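Local coordinates for protein hemolysin (Streptococcus suis, PDB 3HVN) that probably lyses host cells by binding cholesterol-containing membranes, changing shape and assembling into an oligomeric transmembrane pore, at residues A[61-66]-A[77-82]; A[286-291]-A[384-389]. The protein carries 1 engineered substitution. One frame throughout, in Å; residues are numbered along the deposited sequence.

Contact 1 (A[61-66]-A[77-82])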
ATOM      1  N   ASN A  61      -4.591 -11.757 -19.331  1.00158.83           N
ATOM      2  CA  ASN A  61      -3.134 -11.798 -19.311  1.00155.43           C
ATOM      3  C   ASN A  61      -2.538 -10.433 -19.636  1.00154.07           C
ATOM      4  O   ASN A  61      -2.922  -9.802 -20.622  1.00166.40           O
ATOM      5  CB  ASN A  61      -2.605 -12.854 -20.284  1.00159.56           C
ATOM      6  CG  ASN A  61      -3.078 -14.254 -19.942  1.00157.36           C
ATOM      7  OD1 ASN A  61      -4.276 -14.504 -19.808  1.00156.62           O
ATOM      8  ND2 ASN A  61      -2.135 -15.180 -19.808  1.00152.73           N
ATOM      9  N   PRO A  62      -1.592  -9.972 -18.805  1.00138.18           N
ATOM     10  CA  PRO A  62      -0.982  -8.648 -18.980  1.00134.43           C
ATOM     11  C   PRO A  62      -0.013  -8.615 -20.156  1.00132.53           C
ATOM     12  O   PRO A  62       0.690  -9.597 -20.395  1.00130.37           O
ATOM     13  CB  PRO A  62      -0.223  -8.437 -17.670  1.00133.02           C
ATOM     14  CG  PRO A  62       0.065  -9.807 -17.166  1.00133.86           C
ATOM     15  CD  PRO A  62      -1.013 -10.717 -17.674  1.00129.70           C
ATOM     16  N   PRO A  63       0.021  -7.490 -20.886  1.00137.43           N
ATOM     17  CA  PRO A  63       0.943  -7.313 -22.011  1.00143.32           C
ATOM     18  C   PRO A  63       2.381  -7.600 -21.594  1.00144.47           C
ATOM     19  O   PRO A  63       2.806  -7.175 -20.519  1.00148.59           O
ATOM     20  CB  PRO A  63       0.780  -5.832 -22.363  1.00142.21           C
ATOM     21  CG  PRO A  63      -0.601  -5.496 -21.921  1.00138.36           C
ATOM     22  CD  PRO A  63      -0.840  -6.312 -20.684  1.00137.60           C
ATOM     23  N   ALA A  64       3.114  -8.318 -22.438  1.00145.06           N
ATOM     24  CA  ALA A  64       4.488  -8.704 -22.133  1.00149.65           C
ATOM     25  C   ALA A  64       5.332  -7.517 -21.679  1.00152.17           C
ATOM     26  O   ALA A  64       5.149  -6.394 -22.152  1.00146.79           O
ATOM     27  CB  ALA A  64       5.125  -9.379 -23.339  1.00150.74           C
ATOM     28  N   THR A  65       6.251  -7.774 -20.754  1.00152.06           N
ATOM     29  CA  THR A  65       7.159  -6.745 -20.263  1.00143.74           C
ATOM     30  C   THR A  65       7.936  -6.144 -21.426  1.00133.60           C
ATOM     31  O   THR A  65       8.335  -6.858 -22.347  1.00131.64           O
ATOM     32  CB  THR A  65       8.153  -7.319 -19.239  1.00140.76           C
ATOM     33  OG1 THR A  65       9.117  -8.138 -19.912  1.00135.86           O
ATOM     34  CG2 THR A  65       7.422  -8.155 -18.199  1.00141.07           C
ATOM     35  N   THR A  66       8.153  -4.833 -21.390  1.00128.66           N
ATOM     36  CA  THR A  66       8.820  -4.156 -22.499  1.00118.16           C
ATOM     37  C   THR A  66       9.900  -3.182 -22.040  1.00113.03           C
ATOM     38  O   THR A  66      10.054  -2.925 -20.847  1.00111.09           O
ATOM     39  CB  THR A  66       7.814  -3.402 -23.392  1.00119.81           C
ATOM     40  OG1 THR A  66       7.057  -2.482 -22.594  1.00117.43           O
ATOM     41  CG2 THR A  66       6.863  -4.380 -24.068  1.00126.32           C
ATOM     42  N   LEU A  77       9.603  -1.829 -18.312  1.00106.69           N
ATOM     43  CA  LEU A  77       8.246  -1.985 -17.808  1.00106.02           C
ATOM     44  C   LEU A  77       7.879  -3.461 -17.686  1.00115.58           C
ATOM     45  O   LEU A  77       7.779  -4.174 -18.689  1.00120.09           O
ATOM     46  CB  LEU A  77       7.252  -1.254 -18.713  1.00 89.40           C
ATOM     47  CG  LEU A  77       5.814  -1.099 -18.207  1.00 91.94           C
ATOM     48  CD1 LEU A  77       5.124   0.068 -18.896  1.00 78.90           C
ATOM     49  CD2 LEU A  77       5.019  -2.384 -18.393  1.00107.88           C
ATOM     50  N   ARG A  78       7.685  -3.907 -16.449  1.00118.43           N
ATOM     51  CA  ARG A  78       7.307  -5.288 -16.171  1.00119.94           C
ATOM     52  C   ARG A  78       6.027  -5.347 -15.345  1.00113.75           C
ATOM     53  O   ARG A  78       6.022  -4.990 -14.168  1.00110.27           O
ATOM     54  CB  ARG A  78       8.429  -6.015 -15.426  1.00119.38           C
ATOM     55  CG  ARG A  78       9.754  -6.064 -16.166  1.00131.92           C
ATOM     56  CD  ARG A  78      10.774  -6.883 -15.392  1.00137.90           C
ATOM     57  NE  ARG A  78      12.086  -6.883 -16.032  1.00150.56           N
ATOM     58  CZ  ARG A  78      13.138  -7.555 -15.576  1.00160.19           C
ATOM     59  NH1 ARG A  78      13.034  -8.286 -14.474  1.00165.02           N
ATOM     60  NH2 ARG A  78      14.296  -7.498 -16.220  1.00162.45           N
ATOM     61  N   ARG A  79       4.944  -5.798 -15.966  1.00110.53           N
ATOM     62  CA  ARG A  79       3.668  -5.935 -15.273  1.00125.13           C
ATOM     63  C   ARG A  79       3.280  -7.406 -15.160  1.00140.64           C
ATOM     64  O   ARG A  79       3.128  -8.095 -16.170  1.00146.26           O
ATOM     65  CB  ARG A  79       2.576  -5.145 -15.997  1.00125.70           C
ATOM     66  CG  ARG A  79       2.378  -5.542 -17.452  1.00131.17           C
ATOM     67  CD  ARG A  79       1.429  -4.591 -18.165  1.00137.72           C
ATOM     68  NE  ARG A  79       1.999  -3.254 -18.301  1.00134.34           N
ATOM     69  CZ  ARG A  79       1.404  -2.248 -18.933  1.00134.72           C
ATOM     70  NH1 ARG A  79       0.215  -2.424 -19.492  1.00139.92           N
ATOM     71  NH2 ARG A  79       1.999  -1.065 -19.008  1.00134.37           N
ATOM     72  N   GLU A  80       3.126  -7.892 -13.932  1.00133.80           N
ATOM     73  CA  GLU A  80       2.788  -9.297 -13.723  1.00123.11           C
ATOM     74  C   GLU A  80       1.422  -9.486 -13.071  1.00114.47           C
ATOM     75  O   GLU A  80       0.926  -8.605 -12.369  1.00110.30           O
ATOM     76  CB  GLU A  80       3.870 -10.011 -12.908  1.00127.49           C
ATOM     77  CG  GLU A  80       3.886  -9.659 -11.431  1.00131.72           C
ATOM     78  CD  GLU A  80       4.691 -10.649 -10.612  1.00137.32           C
ATOM     79  OE1 GLU A  80       4.755 -11.833 -11.005  1.00133.69           O
ATOM     80  OE2 GLU A  80       5.258 -10.246  -9.575  1.00145.20           O
ATOM     81  N   LYS A  81       0.826 -10.648 -13.312  1.00107.14           N
ATOM     82  CA  LYS A  81      -0.500 -10.967 -12.798  1.00 97.42           C
ATOM     83  C   LYS A  81      -0.429 -11.599 -11.411  1.00100.01           C
ATOM     84  O   LYS A  81       0.113 -12.692 -11.243  1.00101.93           O
ATOM     85  CB  LYS A  81      -1.224 -11.897 -13.773  1.00 86.41           C
ATOM     86  CG  LYS A  81      -2.403 -12.648 -13.182  1.00 91.78           C
ATOM     87  CD  LYS A  81      -3.024 -13.570 -14.220  1.00116.87           C
ATOM     88  CE  LYS A  81      -3.928 -14.607 -13.578  1.00140.49           C
ATOM     89  NZ  LYS A  81      -4.607 -15.452 -14.601  1.00146.71           N
ATOM     90  N   LYS A  82      -0.978 -10.903 -10.422  1.00 94.34           N
ATOM     91  CA  LYS A  82      -0.990 -11.397  -9.049  1.00 86.70           C
ATOM     92  C   LYS A  82      -2.412 -11.556  -8.519  1.00 85.85           C
ATOM     93  O   LYS A  82      -3.381 -11.206  -9.195  1.00 86.27           O
ATOM     94  CB  LYS A  82      -0.197 -10.464  -8.132  1.00 89.43           C
ATOM     95  CG  LYS A  82       1.311 -10.609  -8.242  1.00 94.97           C
ATOM     96  CD  LYS A  82       2.016  -9.814  -7.154  1.00 97.88           C
ATOM     97  CE  LYS A  82       3.499 -10.137  -7.102  1.00103.62           C
ATOM     98  NZ  LYS A  82       4.192  -9.398  -6.011  1.00103.94           N
TER
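Arg79 sets its CG between its own backbone N and carbonyl carbon (chi1 57°), which brings CG and CD up to Pro62 and Pro63; the bend at chi3 (67°) then turns the guanidinium away from Pro62, leaving NH1 near Pro63 CG. The aliphatic part does the touching: Arg79 CG comes up to the carbonyl oxygen Pro63 O at 3.5 Å, while Arg79 CD meets Pro63 CD at 3.8 Å, the two side chains crossing obliquely. Pro62 CB packs on Arg79 CG. Pro62 CG reaches on to the backbone at Arg79 O, 3.6 Å off, and the ring crosses Lys81 at about a right angle, Pro62 CD to Lys81 CB. The fold here is the start of a β-hairpin: strand 66-70 turns back on 73-88 in the long sheet of the cytolysin's elongated middle, and Thr66 with Leu77 makes an antiparallel hydrogen-bonded pair. Thr66 N donates a hydrogen bond to Leu77 O at 2.8 Å, somewhat bent at 147°, and Leu77 N donates one to Thr66 O over the same length. The side chains of these two lie side by side, pointing the same way. One residue earlier, Thr65 holds CG2 beside its backbone N, which lays that methyl over Arg78 CA at 3.5 Å and leaves OG1 for a weak bond to Gly420 O. Extended Arg78 hydrogen-bonds Tyr416 OH through NH2, which also salt-bridges Glu422.

Contact 2 (A[286-291]-A[384-389]); sequences SRSTQV and ETTSTV
This is a small loop-on-strand contact, burying 238 Å² in all, where the turn leading into helix 291-300 rests on the long strand 376-401. One polar bond and one aliphatic patch carry it. Ser288 has OG between its backbone N and carbonyl carbon (chi1 62°), and from there the hydroxyl donates to Ser387 O at 2.7 Å, nearly along the C=O axis (164°). Beside it, Ser288 CB lies 3.6 Å from Thr386 OG1. Arg287 comes from the neighbouring position in the loop; a bend at chi2 (-54°) carries its chain across the strand, past Val389, whose side chain it crosses at about a right angle. Arg287 CG meets the methyl Val389 CG1 at 3.5 Å, and the hydroxyl Ser387 OG stands over one face of the guanidinium, 3.9 Å from Arg287 NE. Arg287 also packs on Val75 of strand 73-88, next to 376-401 in the sheet. Packing of the loop before such a helix against the domain 2 sheet belongs to the domain 2–domain 3 interface of cholesterol-dependent cytolysins, and helix 291-300 is probably part of a cluster that refolds into a membrane-spanning hairpin.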
ATOM      1  N   SER A 286       8.181   8.949  -8.284  1.00131.11           N
ATOM      2  CA  SER A 286       9.413   8.217  -8.017  1.00131.59           C
ATOM      3  C   SER A 286       9.438   6.891  -8.769  1.00141.51           C
ATOM      4  O   SER A 286       8.462   6.516  -9.418  1.00141.79           O
ATOM      5  CB  SER A 286       9.567   7.967  -6.518  1.00138.22           C
ATOM      6  OG  SER A 286       8.441   7.282  -5.999  1.00157.81           O
ATOM      7  N   ARG A 287      10.562   6.186  -8.678  1.00154.34           N
ATOM      8  CA  ARG A 287      10.698   4.880  -9.311  1.00167.17           C
ATOM      9  C   ARG A 287      10.283   3.757  -8.369  1.00190.39           C
ATOM     10  O   ARG A 287       9.624   3.997  -7.362  1.00192.35           O
ATOM     11  CB  ARG A 287      12.127   4.659  -9.806  1.00165.04           C
ATOM     12  CG  ARG A 287      12.323   5.017 -11.266  1.00169.35           C
ATOM     13  CD  ARG A 287      11.303   4.288 -12.126  1.00168.31           C
ATOM     14  NE  ARG A 287      11.396   4.659 -13.533  1.00164.74           N
ATOM     15  CZ  ARG A 287      10.857   5.756 -14.053  1.00152.07           C
ATOM     16  NH1 ARG A 287      10.191   6.601 -13.278  1.00146.80           N
ATOM     17  NH2 ARG A 287      10.988   6.012 -15.348  1.00153.89           N
ATOM     18  N   SER A 288      10.671   2.532  -8.705  1.00209.28           N
ATOM     19  CA  SER A 288      10.310   1.370  -7.901  1.00210.35           C
ATOM     20  C   SER A 288      11.418   1.011  -6.919  1.00213.12           C
ATOM     21  O   SER A 288      11.688  -0.167  -6.679  1.00214.70           O
ATOM     22  CB  SER A 288      10.003   0.174  -8.803  1.00211.72           C
ATOM     23  OG  SER A 288      11.142  -0.199  -9.559  1.00217.17           O
ATOM     24  N   THR A 289      12.058   2.029  -6.353  1.00195.75           N
ATOM     25  CA  THR A 289      13.153   1.811  -5.415  1.00186.43           C
ATOM     26  C   THR A 289      12.946   2.580  -4.111  1.00173.16           C
ATOM     27  O   THR A 289      12.990   3.810  -4.092  1.00162.56           O
ATOM     28  CB  THR A 289      14.512   2.205  -6.031  1.00186.14           C
ATOM     29  OG1 THR A 289      14.661   1.578  -7.311  1.00184.33           O
ATOM     30  CG2 THR A 289      15.654   1.773  -5.124  1.00179.92           C
ATOM     31  N   GLN A 290      12.715   1.839  -3.030  1.00166.82           N
ATOM     32  CA  GLN A 290      12.586   2.409  -1.688  1.00163.21           C
ATOM     33  C   GLN A 290      11.264   3.152  -1.470  1.00154.63           C
ATOM     34  O   GLN A 290      11.053   3.772  -0.422  1.00151.31           O
ATOM     35  CB  GLN A 290      13.774   3.324  -1.368  1.00169.28           C
ATOM     36  CG  GLN A 290      15.126   2.745  -1.761  1.00175.41           C
ATOM     37  CD  GLN A 290      16.288   3.566  -1.238  1.00175.67           C
ATOM     38  OE1 GLN A 290      16.932   4.301  -1.988  1.00173.79           O
ATOM     39  NE2 GLN A 290      16.560   3.449   0.057  1.00175.58           N
ATOM     40  N   VAL A 291      10.374   3.076  -2.454  1.00146.57           N
ATOM     41  CA  VAL A 291       9.080   3.749  -2.372  1.00131.79           C
ATOM     42  C   VAL A 291       8.259   3.299  -1.167  1.00127.02           C
ATOM     43  O   VAL A 291       7.861   4.119  -0.344  1.00111.27           O
ATOM     44  CB  VAL A 291       8.249   3.548  -3.652  1.00123.13           C
ATOM     45  CG1 VAL A 291       6.773   3.778  -3.371  1.00123.79           C
ATOM     46  CG2 VAL A 291       8.736   4.480  -4.741  1.00111.85           C
ATOM     47  N   GLU A 384       0.320  -6.194 -11.083  1.00 81.49           N
ATOM     48  CA  GLU A 384       1.377  -5.397 -10.478  1.00 87.07           C
ATOM     49  C   GLU A 384       2.314  -4.888 -11.565  1.00 98.51           C
ATOM     50  O   GLU A 384       2.999  -5.669 -12.228  1.00121.31           O
ATOM     51  CB  GLU A 384       2.157  -6.213  -9.447  1.00 89.71           C
ATOM     52  CG  GLU A 384       3.377  -5.496  -8.891  1.00 98.72           C
ATOM     53  CD  GLU A 384       4.013  -6.237  -7.732  1.00101.62           C
ATOM     54  OE1 GLU A 384       3.276  -6.901  -6.974  1.00112.05           O
ATOM     55  OE2 GLU A 384       5.249  -6.151  -7.575  1.00102.40           O
ATOM     56  N   THR A 385       2.328  -3.572 -11.749  1.00 89.25           N
ATOM     57  CA  THR A 385       3.146  -2.954 -12.783  1.00 89.49           C
ATOM     58  C   THR A 385       4.370  -2.282 -12.176  1.00 95.68           C
ATOM     59  O   THR A 385       4.261  -1.240 -11.529  1.00 97.39           O
ATOM     60  CB  THR A 385       2.346  -1.910 -13.584  1.00 96.12           C
ATOM     61  OG1 THR A 385       1.078  -2.459 -13.963  1.00103.96           O
ATOM     62  CG2 THR A 385       3.113  -1.497 -14.832  1.00 97.28           C
ATOM     63  N   THR A 386       5.535  -2.886 -12.386  1.00 99.58           N
ATOM     64  CA  THR A 386       6.784  -2.330 -11.880  1.00112.00           C
ATOM     65  C   THR A 386       7.725  -1.954 -13.021  1.00111.70           C
ATOM     66  O   THR A 386       7.996  -2.760 -13.913  1.00116.21           O
ATOM     67  CB  THR A 386       7.493  -3.305 -10.916  1.00 99.90           C
ATOM     68  OG1 THR A 386       8.757  -2.758 -10.522  1.00112.61           O
ATOM     69  CG2 THR A 386       7.713  -4.656 -11.581  1.00 81.49           C
ATOM     70  N   SER A 387       8.213  -0.717 -12.991  1.00 90.30           N
ATOM     71  CA  SER A 387       9.142  -0.232 -14.003  1.00104.47           C
ATOM     72  C   SER A 387      10.507   0.037 -13.384  1.00110.77           C
ATOM     73  O   SER A 387      10.627   0.180 -12.168  1.00120.07           O
ATOM     74  CB  SER A 387       8.603   1.039 -14.664  1.00102.44           C
ATOM     75  OG  SER A 387       8.471   2.088 -13.719  1.00 94.76           O
ATOM     76  N   THR A 388      11.535   0.105 -14.224  1.00131.45           N
ATOM     77  CA  THR A 388      12.891   0.345 -13.744  1.00123.15           C
ATOM     78  C   THR A 388      13.645   1.288 -14.676  1.00116.02           C
ATOM     79  O   THR A 388      13.602   1.131 -15.894  1.00110.64           O
ATOM     80  CB  THR A 388      13.678  -0.970 -13.610  1.00106.62           C
ATOM     81  OG1 THR A 388      12.881  -1.940 -12.921  1.00106.91           O
ATOM     82  CG2 THR A 388      14.972  -0.742 -12.843  1.00107.67           C
ATOM     83  N   VAL A 389      14.336   2.265 -14.101  1.00104.63           N
ATOM     84  CA  VAL A 389      15.090   3.225 -14.899  1.00100.90           C
ATOM     85  C   VAL A 389      16.575   2.875 -14.940  1.00109.69           C
ATOM     86  O   VAL A 389      17.182   2.573 -13.912  1.00121.57           O
ATOM     87  CB  VAL A 389      14.912   4.666 -14.376  1.00 87.71           C
ATOM     88  CG1 VAL A 389      15.421   4.783 -12.948  1.00 88.28           C
ATOM     89  CG2 VAL A 389      15.625   5.654 -15.286  1.00 92.17           C
TER

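How the contacts relate
Following the chain from the N terminus, the loop after strand 53-54 reaches contact 1, where the return of strand 73-88 closes a tight β-hairpin, with ten residues, mostly strand, between its segments. Contact 2 opens only after that, at the loop between strand 276-284 and helix 291-300, and closes 92 residues later on strand 376-401, so the two lie in series and neither encloses the other. They are joined across the sheet, because 77-82 and 384-389 are on neighbouring antiparallel strands: Glu80 O to Glu384 N and Arg78 O to Thr386 N, each 2.8 Å, are probable hydrogen bonds. Segment 61-66 lines up along 77-82, and 286-291 links the adjoining strand to the helical region.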